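Local coordinates for protein probable alginate O-acetylase AlgJ (Pseudomonas putida, PDB 4O8V) that probably adds acetyl groups to the O-2 and O-3 positions of mannuronate residues in alginate, as part of an inner membrane complex, at residues 216-221 and 241-245; 248-253 and 272-278; 132-136 and 230-235; 18-24 and 62-66. All coordinates share one frame; numbering follows the deposited sequence.

Contact 1: residues 216-221 and 241-245; sequences GTSYSA and NYAED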
loop_
_atom_site.group_PDB
_atom_site.type_symbol
_atom_site.label_atom_id
_atom_site.label_comp_id
_atom_site.label_asym_id
_atom_site.label_seq_id
_atom_site.Cartn_x
_atom_site.Cartn_y
_atom_site.Cartn_z
ATOM N N GLY A 216 -6.245 3.179 1.082
ATOM C CA GLY A 216 -5.299 2.548 0.188
ATOM C C GLY A 216 -5.937 1.674 -0.872
ATOM O O GLY A 216 -7.078 1.894 -1.308
ATOM N N THR A 217 -5.168 0.675 -1.290
ATOM C CA THR A 217 -5.502 -0.179 -2.415
ATOM C C THR A 217 -5.921 -1.553 -1.920
ATOM O O THR A 217 -6.329 -1.723 -0.761
ATOM C CB THR A 217 -4.294 -0.356 -3.387
ATOM O OG1 THR A 217 -3.273 -1.108 -2.717
ATOM C CG2 THR A 217 -3.725 1.000 -3.805
ATOM N N SER A 218 -5.870 -2.527 -2.824
ATOM C CA SER A 218 -6.121 -3.918 -2.449
ATOM C C SER A 218 -5.132 -4.422 -1.398
ATOM O O SER A 218 -5.443 -5.387 -0.683
ATOM C CB SER A 218 -6.079 -4.812 -3.701
ATOM O OG SER A 218 -4.864 -4.656 -4.409
ATOM N N TYR A 219 -3.958 -3.792 -1.270
ATOM C CA TYR A 219 -3.035 -4.166 -0.170
ATOM C C TYR A 219 -3.737 -3.988 1.177
ATOM O O TYR A 219 -3.501 -4.750 2.134
ATOM C CB TYR A 219 -1.731 -3.344 -0.181
ATOM C CG TYR A 219 -0.727 -3.762 -1.229
ATOM C CD1 TYR A 219 -0.813 -3.255 -2.523
ATOM C CD2 TYR A 219 0.305 -4.676 -0.936
ATOM C CE1 TYR A 219 0.098 -3.628 -3.509
ATOM C CE2 TYR A 219 1.242 -5.055 -1.930
ATOM C CZ TYR A 219 1.127 -4.525 -3.205
ATOM O OH TYR A 219 2.010 -4.893 -4.197
ATOM N N SER A 220 -4.637 -3.006 1.234
ATOM C CA SER A 220 -5.340 -2.660 2.476
ATOM C C SER A 220 -6.780 -3.129 2.497
ATOM O O SER A 220 -7.337 -3.346 3.565
ATOM C CB SER A 220 -5.338 -1.133 2.694
ATOM O OG SER A 220 -4.030 -0.646 2.913
ATOM N N ALA A 221 -7.407 -3.231 1.323
ATOM C CA ALA A 221 -8.819 -3.586 1.274
ATOM C C ALA A 221 -9.065 -5.073 1.409
ATOM O O ALA A 221 -10.128 -5.487 1.838
ATOM C CB ALA A 221 -9.465 -3.081 -0.040
ATOM N N ASN A 241 -11.493 1.231 7.962
ATOM C CA ASN A 241 -10.934 0.951 6.635
ATOM C C ASN A 241 -11.738 1.627 5.524
ATOM O O ASN A 241 -12.916 1.341 5.343
ATOM C CB ASN A 241 -10.874 -0.547 6.366
ATOM C CG ASN A 241 -9.849 -0.896 5.304
ATOM O OD1 ASN A 241 -9.311 -0.002 4.641
ATOM N ND2 ASN A 241 -9.548 -2.195 5.150
ATOM N N TYR A 242 -11.091 2.531 4.798
ATOM C CA TYR A 242 -11.695 3.133 3.611
ATOM C C TYR A 242 -10.915 2.807 2.333
ATOM O O TYR A 242 -11.078 3.481 1.309
ATOM C CB TYR A 242 -11.799 4.647 3.793
ATOM C CG TYR A 242 -12.570 5.026 5.033
ATOM C CD1 TYR A 242 -13.957 5.117 5.003
ATOM C CD2 TYR A 242 -11.918 5.291 6.229
ATOM C CE1 TYR A 242 -14.674 5.458 6.129
ATOM C CE2 TYR A 242 -12.639 5.652 7.374
ATOM C CZ TYR A 242 -14.009 5.723 7.313
ATOM O OH TYR A 242 -14.732 6.067 8.430
ATOM N N ALA A 243 -10.074 1.775 2.382
ATOM C CA ALA A 243 -9.401 1.304 1.175
ATOM C C ALA A 243 -10.361 0.657 0.175
ATOM O O ALA A 243 -11.470 0.251 0.530
ATOM C CB ALA A 243 -8.268 0.312 1.554
ATOM N N GLU A 244 -9.951 0.592 -1.089
ATOM C CA GLU A 244 -10.779 0.032 -2.146
ATOM C C GLU A 244 -9.893 -0.775 -3.064
ATOM O O GLU A 244 -8.697 -0.481 -3.213
ATOM C CB GLU A 244 -11.496 1.123 -2.966
ATOM C CG GLU A 244 -12.615 1.848 -2.247
ATOM C CD GLU A 244 -13.237 2.965 -3.093
ATOM O OE1 GLU A 244 -12.873 3.123 -4.285
ATOM O OE2 GLU A 244 -14.099 3.684 -2.553
ATOM N N ASP A 245 -10.489 -1.776 -3.692
ATOM C CA ASP A 245 -9.769 -2.655 -4.598
ATOM C C ASP A 245 -9.963 -2.159 -6.036
ATOM O O ASP A 245 -11.086 -1.911 -6.453
ATOM C CB ASP A 245 -10.271 -4.099 -4.394
ATOM C CG ASP A 245 -9.373 -5.143 -5.030
ATOM O OD1 ASP A 245 -8.860 -4.893 -6.137
ATOM O OD2 ASP A 245 -9.190 -6.224 -4.421
#
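The side-chain amide of Asn-241 lies edge-on to the short helix 218-221: Ser-220 O sits close to the amide plane, and ND2 donates to it at 3.0 Å along a fairly straight path, 164° at the hydrogen. At its other end, OD1 takes the N-H of Ala-243 from above the carbonyl plane, closing an Asx turn. With CG anti to the backbone N (chi1 -158°), the amide reaches the helix. The carboxylate of Asp-245 turns its face to Ser-218, whose CB rests over it, 3.5 Å from OD2. Thr-217 OG1, at the edge of the Tyr-219 ring and in its plane, accepts from Tyr-219 N as N-cap and also hydrogen-bonds to Glu-273. Ser-218 opens the helix, with Gly-216 and Thr-217 between it and strand 212-215, the place of the nucleophile in SGNH hydrolases; by similarity it has that role here, and its OG bonds to His-122. With a leucine in place of the asparagine, Ser-220 O would probably lose its side-chain donor and the Asx turn its acceptor. The methyl of Ala-243 presses tightly on Ser-220 CB, at 3.5 Å between the two CB atoms, and meets Ala-221 CB at 3.9 Å. Glu-244 N donates to Gly-216 O at 3.2 Å.

Contact 2: residues 248-253 and 272-278; sequences GPLLPM and WEFPERY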
loop_
_atom_site.group_PDB
_atom_site.type_symbol
_atom_site.label_atom_id
_atom_site.label_comp_id
_atom_site.label_asym_id
_atom_site.label_seq_id
_atom_site.Cartn_x
_atom_site.Cartn_y
_atom_site.Cartn_z
ATOM N N GLY A 248 -6.430 2.066 -7.737
ATOM C CA GLY A 248 -5.187 2.702 -7.353
ATOM C C GLY A 248 -5.323 3.363 -5.999
ATOM O O GLY A 248 -6.369 3.280 -5.366
ATOM N N PRO A 249 -4.246 3.999 -5.534
ATOM C CA PRO A 249 -4.149 4.554 -4.179
ATOM C C PRO A 249 -4.733 5.961 -4.031
ATOM O O PRO A 249 -5.078 6.348 -2.899
ATOM C CB PRO A 249 -2.635 4.574 -3.933
ATOM C CG PRO A 249 -2.055 4.778 -5.300
ATOM C CD PRO A 249 -2.936 3.958 -6.220
ATOM N N LEU A 250 -4.870 6.705 -5.130
ATOM C CA LEU A 250 -5.286 8.121 -5.040
ATOM C C LEU A 250 -6.811 8.297 -4.998
ATOM O O LEU A 250 -7.333 9.028 -4.141
ATOM C CB LEU A 250 -4.703 8.934 -6.212
ATOM C CG LEU A 250 -5.127 10.415 -6.189
ATOM C CD1 LEU A 250 -4.596 11.117 -4.929
ATOM C CD2 LEU A 250 -4.641 11.122 -7.447
ATOM N N LEU A 251 -7.527 7.640 -5.914
ATOM C CA LEU A 251 -8.983 7.789 -5.984
ATOM C C LEU A 251 -9.694 7.454 -4.663
ATOM O O LEU A 251 -10.602 8.179 -4.251
ATOM C CB LEU A 251 -9.562 6.943 -7.132
ATOM C CG LEU A 251 -9.822 7.689 -8.451
ATOM C CD1 LEU A 251 -8.608 8.482 -8.876
ATOM C CD2 LEU A 251 -10.235 6.728 -9.565
ATOM N N PRO A 252 -9.300 6.361 -3.982
ATOM C CA PRO A 252 -9.936 6.167 -2.677
ATOM C C PRO A 252 -9.612 7.269 -1.672
ATOM O O PRO A 252 -10.464 7.539 -0.822
ATOM C CB PRO A 252 -9.357 4.821 -2.191
ATOM C CG PRO A 252 -8.974 4.112 -3.423
ATOM C CD PRO A 252 -8.458 5.209 -4.348
HETATM N N MSE A 253 -8.435 7.890 -1.751
HETATM C CA MSE A 253 -8.138 8.997 -0.837
HETATM C C MSE A 253 -8.991 10.216 -1.165
HETATM O O MSE A 253 -9.519 10.863 -0.255
HETATM C CB MSE A 253 -6.662 9.384 -0.866
HETATM C CG MSE A 253 -6.347 10.618 -0.040
HETATM SE SE MSE A 253 -6.824 10.445 1.877
HETATM C CE MSE A 253 -5.283 9.403 2.332
ATOM N N TRP A 272 -2.052 6.141 4.904
ATOM C CA TRP A 272 -2.310 6.111 3.465
ATOM C C TRP A 272 -1.324 5.157 2.791
ATOM O O TRP A 272 -0.145 5.482 2.633
ATOM C CB TRP A 272 -2.162 7.503 2.866
ATOM C CG TRP A 272 -2.584 7.604 1.436
ATOM C CD1 TRP A 272 -3.174 6.629 0.666
ATOM C CD2 TRP A 272 -2.467 8.764 0.590
ATOM N NE1 TRP A 272 -3.430 7.113 -0.595
ATOM C CE2 TRP A 272 -2.997 8.415 -0.673
ATOM C CE3 TRP A 272 -1.961 10.050 0.778
ATOM C CZ2 TRP A 272 -3.045 9.321 -1.750
ATOM C CZ3 TRP A 272 -2.002 10.952 -0.286
ATOM C CH2 TRP A 272 -2.542 10.576 -1.537
ATOM N N GLU A 273 -1.824 3.991 2.406
ATOM C CA GLU A 273 -1.008 2.961 1.764
ATOM C C GLU A 273 -0.951 3.214 0.249
ATOM O O GLU A 273 -1.979 3.322 -0.433
ATOM C CB GLU A 273 -1.561 1.577 2.109
ATOM C CG GLU A 273 -1.033 0.462 1.227
ATOM C CD GLU A 273 -2.010 0.081 0.119
ATOM O OE1 GLU A 273 -3.215 -0.140 0.415
ATOM O OE2 GLU A 273 -1.571 -0.030 -1.048
ATOM N N PHE A 274 0.273 3.353 -0.258
ATOM C CA PHE A 274 0.542 3.869 -1.599
ATOM C C PHE A 274 1.733 3.089 -2.172
ATOM O O PHE A 274 2.887 3.430 -1.912
ATOM C CB PHE A 274 0.842 5.387 -1.531
ATOM C CG PHE A 274 0.714 6.118 -2.852
ATOM C CD1 PHE A 274 1.379 5.671 -3.990
ATOM C CD2 PHE A 274 -0.088 7.270 -2.956
ATOM C CE1 PHE A 274 1.266 6.369 -5.205
ATOM C CE2 PHE A 274 -0.221 7.959 -4.170
ATOM C CZ PHE A 274 0.451 7.502 -5.300
ATOM N N PRO A 275 1.465 2.020 -2.929
ATOM C CA PRO A 275 2.574 1.226 -3.464
ATOM C C PRO A 275 3.421 2.036 -4.470
ATOM O O PRO A 275 2.866 2.838 -5.225
ATOM C CB PRO A 275 1.866 0.043 -4.157
ATOM C CG PRO A 275 0.499 -0.033 -3.467
ATOM C CD PRO A 275 0.152 1.442 -3.257
ATOM N N GLU A 276 4.735 1.835 -4.481
ATOM C CA GLU A 276 5.610 2.721 -5.250
ATOM C C GLU A 276 5.300 2.772 -6.754
ATOM O O GLU A 276 5.408 3.831 -7.364
ATOM C CB GLU A 276 7.082 2.344 -5.031
ATOM C CG GLU A 276 7.496 0.997 -5.612
ATOM C CD GLU A 276 9.008 0.828 -5.744
ATOM O OE1 GLU A 276 9.592 1.304 -6.744
ATOM O OE2 GLU A 276 9.614 0.187 -4.866
ATOM N N ARG A 277 4.880 1.653 -7.347
ATOM C CA ARG A 277 4.695 1.591 -8.791
ATOM C C ARG A 277 3.596 2.520 -9.308
ATOM O O ARG A 277 3.534 2.785 -10.499
ATOM C CB ARG A 277 4.382 0.155 -9.236
ATOM C CG ARG A 277 2.947 -0.319 -8.919
ATOM C CD ARG A 277 2.822 -1.809 -9.284
ATOM N NE ARG A 277 1.461 -2.349 -9.270
ATOM C CZ ARG A 277 0.965 -3.064 -8.261
ATOM N NH1 ARG A 277 1.704 -3.275 -7.179
ATOM N NH2 ARG A 277 -0.269 -3.552 -8.323
ATOM N N TYR A 278 2.731 2.996 -8.415
ATOM C CA TYR A 278 1.636 3.885 -8.819
ATOM C C TYR A 278 2.065 5.336 -8.997
ATOM O O TYR A 278 1.317 6.126 -9.565
ATOM C CB TYR A 278 0.487 3.841 -7.799
ATOM C CG TYR A 278 -0.312 2.556 -7.829
ATOM C CD1 TYR A 278 -1.244 2.311 -8.841
ATOM C CD2 TYR A 278 -0.121 1.583 -6.856
ATOM C CE1 TYR A 278 -1.968 1.125 -8.873
ATOM C CE2 TYR A 278 -0.833 0.401 -6.881
ATOM C CZ TYR A 278 -1.757 0.175 -7.885
ATOM O OH TYR A 278 -2.463 -1.014 -7.890
HETATM O O HOH W 1 -5.522 -0.708 -8.328
#
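Pro-249 is wedged between two aromatic rings, and CH-pi contacts dominate this interface. Its CG stands almost exactly over the middle of the Phe-274 ring, 3.5 Å from the centroid and 6° off the normal. The next ring atom, CD, lies over a face of Tyr-278, 3.6 Å from that centroid, while Arg-277 CG covers the other face. A third contact of this kind comes from selenomethionine Met-253: its chain folds back at chi2 and chi3 (59° and 79°), setting CE over the five-membered ring of Trp-272, 3.5 Å from the centroid. The selenium stays higher above the six-membered ring, at 5.0 Å from SE to the centroid, a distant Met-aromatic contact. Phe-274 CD2 closes the opposite indole face.

These residues join helix 250-257 to strand 269-275, an inner strand of the parallel sheet in the SGNH alpha/beta fold; the helix belongs to the beta-alpha-beta crossover that returns from edge strand 239-241.

The direct hydrogen bond between the segments is Trp-272 NE1 to Pro-249 O, 2.9 Å. The acceptor lies near the indole plane, but the donor stands well above the carbonyl plane. Farther along, one water bridges Gly-248 N and Tyr-278 OH. Plain apolar packing adds Leu-250 CD1 at the indole edge, 4.0 Å from CZ2 of Trp-272, and Pro-249 CB against Pro-275 CD.

Contact 3: residues 132-136 and 230-235; sequences AQALA and ALQQAL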
loop_
_atom_site.group_PDB
_atom_site.type_symbol
_atom_site.label_atom_id
_atom_site.label_comp_id
_atom_site.label_asym_id
_atom_site.label_seq_id
_atom_site.Cartn_x
_atom_site.Cartn_y
_atom_site.Cartn_z
ATOM N N ALA A 132 2.901 -2.990 9.261
ATOM C CA ALA A 132 2.106 -2.384 10.342
ATOM C C ALA A 132 2.943 -2.096 11.582
ATOM O O ALA A 132 2.756 -1.065 12.245
ATOM C CB ALA A 132 0.927 -3.276 10.714
ATOM N N GLN A 133 3.861 -2.993 11.925
ATOM C CA GLN A 133 4.676 -2.745 13.091
ATOM C C GLN A 133 5.616 -1.556 12.889
ATOM O O GLN A 133 5.838 -0.778 13.835
ATOM C CB GLN A 133 5.474 -4.003 13.491
ATOM C CG GLN A 133 4.634 -4.957 14.315
ATOM C CD GLN A 133 5.211 -6.352 14.405
ATOM O OE1 GLN A 133 6.036 -6.754 13.582
ATOM N NE2 GLN A 133 4.759 -7.108 15.396
ATOM N N ALA A 134 6.201 -1.442 11.700
ATOM C CA ALA A 134 7.072 -0.313 11.397
ATOM C C ALA A 134 6.278 0.990 11.480
ATOM O O ALA A 134 6.764 1.988 12.001
ATOM C CB ALA A 134 7.700 -0.448 10.004
ATOM N N LEU A 135 5.074 0.980 10.925
ATOM C CA LEU A 135 4.251 2.180 10.951
ATOM C C LEU A 135 3.873 2.541 12.400
ATOM O O LEU A 135 3.941 3.708 12.801
ATOM C CB LEU A 135 3.008 1.991 10.058
ATOM C CG LEU A 135 3.272 1.894 8.559
ATOM C CD1 LEU A 135 2.036 1.355 7.807
ATOM C CD2 LEU A 135 3.670 3.271 8.019
ATOM N N ALA A 136 3.524 1.546 13.212
ATOM C CA ALA A 136 3.170 1.800 14.603
ATOM C C ALA A 136 4.344 2.353 15.422
ATOM O O ALA A 136 4.138 3.198 16.287
ATOM C CB ALA A 136 2.630 0.537 15.259
ATOM N N ALA A 230 -3.640 -5.967 11.544
ATOM C CA ALA A 230 -2.247 -5.845 11.981
ATOM C C ALA A 230 -1.992 -4.424 12.520
ATOM O O ALA A 230 -1.303 -4.238 13.524
ATOM C CB ALA A 230 -1.296 -6.180 10.845
ATOM N N LEU A 231 -2.585 -3.434 11.865
ATOM C CA LEU A 231 -2.510 -2.045 12.310
ATOM C C LEU A 231 -3.219 -1.819 13.652
ATOM O O LEU A 231 -2.665 -1.180 14.538
ATOM C CB LEU A 231 -3.116 -1.100 11.252
ATOM C CG LEU A 231 -2.244 -0.762 10.047
ATOM C CD1 LEU A 231 -3.039 -0.001 8.966
ATOM C CD2 LEU A 231 -1.003 0.020 10.527
ATOM N N GLN A 232 -4.449 -2.315 13.781
ATOM C CA GLN A 232 -5.185 -2.231 15.043
ATOM C C GLN A 232 -4.353 -2.792 16.182
ATOM O O GLN A 232 -4.160 -2.142 17.208
ATOM C CB GLN A 232 -6.510 -2.988 14.960
ATOM C CG GLN A 232 -7.553 -2.340 14.063
ATOM C CD GLN A 232 -8.731 -3.258 13.809
ATOM O OE1 GLN A 232 -8.582 -4.477 13.768
ATOM N NE2 GLN A 232 -9.906 -2.676 13.620
ATOM N N GLN A 233 -3.834 -4.001 15.985
ATOM C CA GLN A 233 -3.015 -4.630 17.004
ATOM C C GLN A 233 -1.734 -3.857 17.311
ATOM O O GLN A 233 -1.392 -3.666 18.473
ATOM C CB GLN A 233 -2.668 -6.054 16.600
ATOM C CG GLN A 233 -1.859 -6.772 17.673
ATOM C CD GLN A 233 -1.919 -8.259 17.516
ATOM O OE1 GLN A 233 -2.981 -8.861 17.664
ATOM N NE2 GLN A 233 -0.782 -8.870 17.203
ATOM N N ALA A 234 -1.028 -3.402 16.280
ATOM C CA ALA A 234 0.258 -2.748 16.511
ATOM C C ALA A 234 0.057 -1.363 17.138
ATOM O O ALA A 234 0.784 -0.980 18.067
ATOM C CB ALA A 234 1.056 -2.659 15.200
ATOM N N LEU A 235 -0.950 -0.635 16.661
ATOM C CA LEU A 235 -1.257 0.696 17.170
ATOM C C LEU A 235 -1.971 0.678 18.512
ATOM O O LEU A 235 -2.051 1.710 19.185
ATOM C CB LEU A 235 -2.126 1.465 16.168
ATOM C CG LEU A 235 -1.472 1.800 14.827
ATOM C CD1 LEU A 235 -2.543 2.261 13.843
ATOM C CD2 LEU A 235 -0.420 2.873 15.044
#
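Ala-132 and Ala-136, one turn apart, push their methyls into helix 230-235, a helix-helix packing consistent with ridges-into-grooves within a helical layer of the SGNH alpha/beta fold. The short axes come within 8.6 Å and cross at -39°, a closeness that small residues permit. The first bump is Ala-132 CB, which settles onto the backbone between Ala-230 and Leu-231, 3.6 Å from Ala-230 C, and also touches the Ala-230 methyl. From the other helix, Ala-234 CB answers by entering the hollow bounded by Ala-132 O, Gln-133 CA and Ala-136 CB, the last at 3.6 Å.

Two leucines flank this alanine seam along one side. With CG anti to its own carbonyl carbon (chi1 -79°), Leu-231 lays CD2 against Ala-132 CB, with the tip of Leu-135, its CD1, a looser neighbour. Leu-135 itself reaches on to Val-57 and Ala-59 of strand 55-61, linking the helix pair to the sheet, and Phe-227 at the start of helix 227-235 packs on both Ala-132 and Leu-135. The contact is mostly apolar, and near the end of helix 227-235 it finishes with Leu-235 CD2 lying 3.8 Å from both CA and CB of Ala-136.

Contact 4: residues 18-24 and 62-66; sequences WLFSDEE and PAKAR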
loop_
_atom_site.group_PDB
_atom_site.type_symbol
_atom_site.label_atom_id
_atom_site.label_comp_id
_atom_site.label_asym_id
_atom_site.label_seq_id
_atom_site.Cartn_x
_atom_site.Cartn_y
_atom_site.Cartn_z
ATOM N N TRP A 18 8.114 -17.741 -9.858
ATOM C CA TRP A 18 7.675 -16.429 -9.340
ATOM C C TRP A 18 7.072 -15.606 -10.496
ATOM O O TRP A 18 7.537 -15.709 -11.632
ATOM C CB TRP A 18 8.861 -15.674 -8.722
ATOM C CG TRP A 18 9.148 -16.064 -7.295
ATOM C CD1 TRP A 18 9.689 -17.244 -6.835
ATOM C CD2 TRP A 18 8.888 -15.269 -6.147
ATOM N NE1 TRP A 18 9.750 -17.225 -5.452
ATOM C CE2 TRP A 18 9.285 -16.011 -5.017
ATOM C CE3 TRP A 18 8.360 -13.982 -5.963
ATOM C CZ2 TRP A 18 9.148 -15.517 -3.709
ATOM C CZ3 TRP A 18 8.236 -13.493 -4.667
ATOM C CH2 TRP A 18 8.629 -14.257 -3.564
ATOM N N LEU A 19 6.070 -14.786 -10.194
ATOM C CA LEU A 19 5.437 -13.892 -11.167
ATOM C C LEU A 19 5.528 -12.470 -10.656
ATOM O O LEU A 19 5.424 -12.261 -9.469
ATOM C CB LEU A 19 3.970 -14.249 -11.358
ATOM C CG LEU A 19 3.685 -15.684 -11.766
ATOM C CD1 LEU A 19 2.159 -15.889 -11.818
ATOM C CD2 LEU A 19 4.315 -15.950 -13.117
ATOM N N PHE A 20 5.667 -11.498 -11.547
ATOM C CA PHE A 20 5.655 -10.092 -11.129
ATOM C C PHE A 20 4.657 -9.309 -11.973
ATOM O O PHE A 20 4.340 -9.709 -13.099
ATOM C CB PHE A 20 7.044 -9.467 -11.264
ATOM C CG PHE A 20 8.107 -10.102 -10.393
ATOM C CD1 PHE A 20 8.342 -9.640 -9.114
ATOM C CD2 PHE A 20 8.894 -11.140 -10.873
ATOM C CE1 PHE A 20 9.350 -10.220 -8.309
ATOM C CE2 PHE A 20 9.894 -11.730 -10.072
ATOM C CZ PHE A 20 10.117 -11.263 -8.792
ATOM N N SER A 21 4.150 -8.205 -11.421
ATOM C CA SER A 21 3.360 -7.248 -12.199
ATOM C C SER A 21 4.257 -6.478 -13.149
ATOM O O SER A 21 5.287 -5.950 -12.721
ATOM C CB SER A 21 2.657 -6.242 -11.282
ATOM O OG SER A 21 2.112 -5.197 -12.072
ATOM N N ASP A 22 3.880 -6.372 -14.419
ATOM C CA ASP A 22 4.715 -5.598 -15.341
ATOM C C ASP A 22 4.617 -4.098 -15.034
ATOM O O ASP A 22 5.380 -3.305 -15.574
ATOM C CB ASP A 22 4.376 -5.903 -16.815
ATOM C CG ASP A 22 3.098 -5.259 -17.286
ATOM O OD1 ASP A 22 2.183 -5.006 -16.469
ATOM O OD2 ASP A 22 3.009 -5.006 -18.503
ATOM N N GLU A 23 3.719 -3.718 -14.123
ATOM C CA GLU A 23 3.646 -2.324 -13.676
ATOM C C GLU A 23 4.884 -1.961 -12.849
ATOM O O GLU A 23 5.191 -0.780 -12.649
ATOM C CB GLU A 23 2.357 -2.075 -12.875
ATOM C CG GLU A 23 1.085 -2.254 -13.687
ATOM C CD GLU A 23 -0.191 -1.998 -12.881
ATOM O OE1 GLU A 23 -0.136 -1.941 -11.635
ATOM O OE2 GLU A 23 -1.260 -1.853 -13.502
ATOM N N GLU A 24 5.599 -2.982 -12.378
ATOM C CA GLU A 24 6.849 -2.767 -11.662
ATOM C C GLU A 24 8.031 -2.787 -12.627
ATOM O O GLU A 24 9.182 -2.633 -12.214
ATOM C CB GLU A 24 7.028 -3.828 -10.559
ATOM C CG GLU A 24 6.145 -3.538 -9.328
ATOM C CD GLU A 24 6.164 -4.633 -8.272
ATOM O OE1 GLU A 24 6.921 -5.625 -8.418
ATOM O OE2 GLU A 24 5.411 -4.507 -7.275
ATOM N N PRO A 62 7.118 -0.941 -0.965
ATOM C CA PRO A 62 8.113 -1.201 -2.006
ATOM C C PRO A 62 7.605 -2.221 -3.022
ATOM O O PRO A 62 6.753 -3.051 -2.681
ATOM C CB PRO A 62 9.304 -1.750 -1.221
ATOM C CG PRO A 62 8.715 -2.341 0.012
ATOM C CD PRO A 62 7.545 -1.416 0.356
ATOM N N ALA A 63 8.120 -2.147 -4.246
ATOM C CA ALA A 63 7.744 -3.080 -5.306
ATOM C C ALA A 63 8.188 -4.492 -4.941
ATOM O O ALA A 63 9.252 -4.678 -4.345
ATOM C CB ALA A 63 8.360 -2.661 -6.615
ATOM N N LYS A 64 7.387 -5.486 -5.314
ATOM C CA LYS A 64 7.787 -6.864 -5.069
ATOM C C LYS A 64 9.089 -7.144 -5.814
ATOM O O LYS A 64 9.975 -7.850 -5.307
ATOM C CB LYS A 64 6.701 -7.849 -5.501
ATOM C CG LYS A 64 7.041 -9.296 -5.134
ATOM C CD LYS A 64 5.865 -10.225 -5.316
ATOM C CE LYS A 64 5.986 -11.021 -6.576
ATOM N NZ LYS A 64 4.906 -12.046 -6.677
ATOM N N ALA A 65 9.224 -6.560 -7.007
ATOM C CA ALA A 65 10.436 -6.747 -7.814
ATOM C C ALA A 65 11.686 -6.163 -7.166
ATOM O O ALA A 65 12.796 -6.549 -7.500
ATOM C CB ALA A 65 10.251 -6.144 -9.193
ATOM N N ARG A 66 11.508 -5.203 -6.270
ATOM C CA ARG A 66 12.628 -4.600 -5.547
ATOM C C ARG A 66 13.000 -5.434 -4.327
ATOM O O ARG A 66 14.168 -5.546 -3.984
ATOM C CB ARG A 66 12.278 -3.155 -5.100
ATOM C CG ARG A 66 13.404 -2.454 -4.347
ATOM C CD ARG A 66 13.042 -1.006 -3.926
ATOM N NE ARG A 66 12.423 -0.215 -4.996
ATOM C CZ ARG A 66 13.076 0.315 -6.026
ATOM N NH1 ARG A 66 14.387 0.109 -6.177
ATOM N NH2 ARG A 66 12.412 1.034 -6.931
#
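Glu-24 reaches across to the first turn of helix 64-67 with an extended side chain (chi2 174°), and its carboxylate grips two backbone N-H groups there: OE1 accepts from Ala-65 N at 2.9 Å and OE2 from Lys-64 N at 3.0 Å. Both donors meet the group from well above its plane. The positive end of the helix would be expected to stabilise the carboxylate's charge. The Ala-63 methyl packs on the same face as the donors, CB 3.4 Å from Glu-24 CD. With an alanine here, the N-H groups of Lys-64 and Ala-65 would probably be left without this acceptor, and a gap would open beside Ala-63.

Lys-64 runs the other way. Its CG is anti to the backbone N (chi1 -175°), but a bend at chi3, 102°, brings CE up to two aromatic rings, at the edge of Trp-18 and obliquely against Phe-20, 3.7 Å from its CD1. NZ then donates to Leu-19 O at 2.8 Å, nearly along the C=O axis, and the carbonyls of Leu-117 and Asp-120 share the buried ammonium. Asp-120 is by similarity an active-site residue, and this bond is consistent with fixing the backbone beside a Ser-His-Asp triad. Lys-64 itself follows the C-terminal end of strand 55-61, where active sites of parallel alpha/beta folds gather.

Contacts 2 and 4 are buried throughout, whereas contacts 1 and 3 are only partly so and include exposed residues. Contact 2 lies nearest the chain's centre and is mostly aromatic and proline packing; contact 4, farther out, surrounds charged groups with backbone partners; contact 1 joins the helix of the probable nucleophile to a loop by two hydrogen bonds and close methyl packing; contact 3, away from the annotated sites, is mainly alanine and leucine. Strand 269-275 and the turn after it connect three of them: Glu-273 of contact 2 bonds to Thr-217 and Ser-220 of contact 1, and Glu-276 pairs with Arg-66 and Ala-63 N of contact 4. Contacts 3 and 4 sit on opposite sides of the chain's centre.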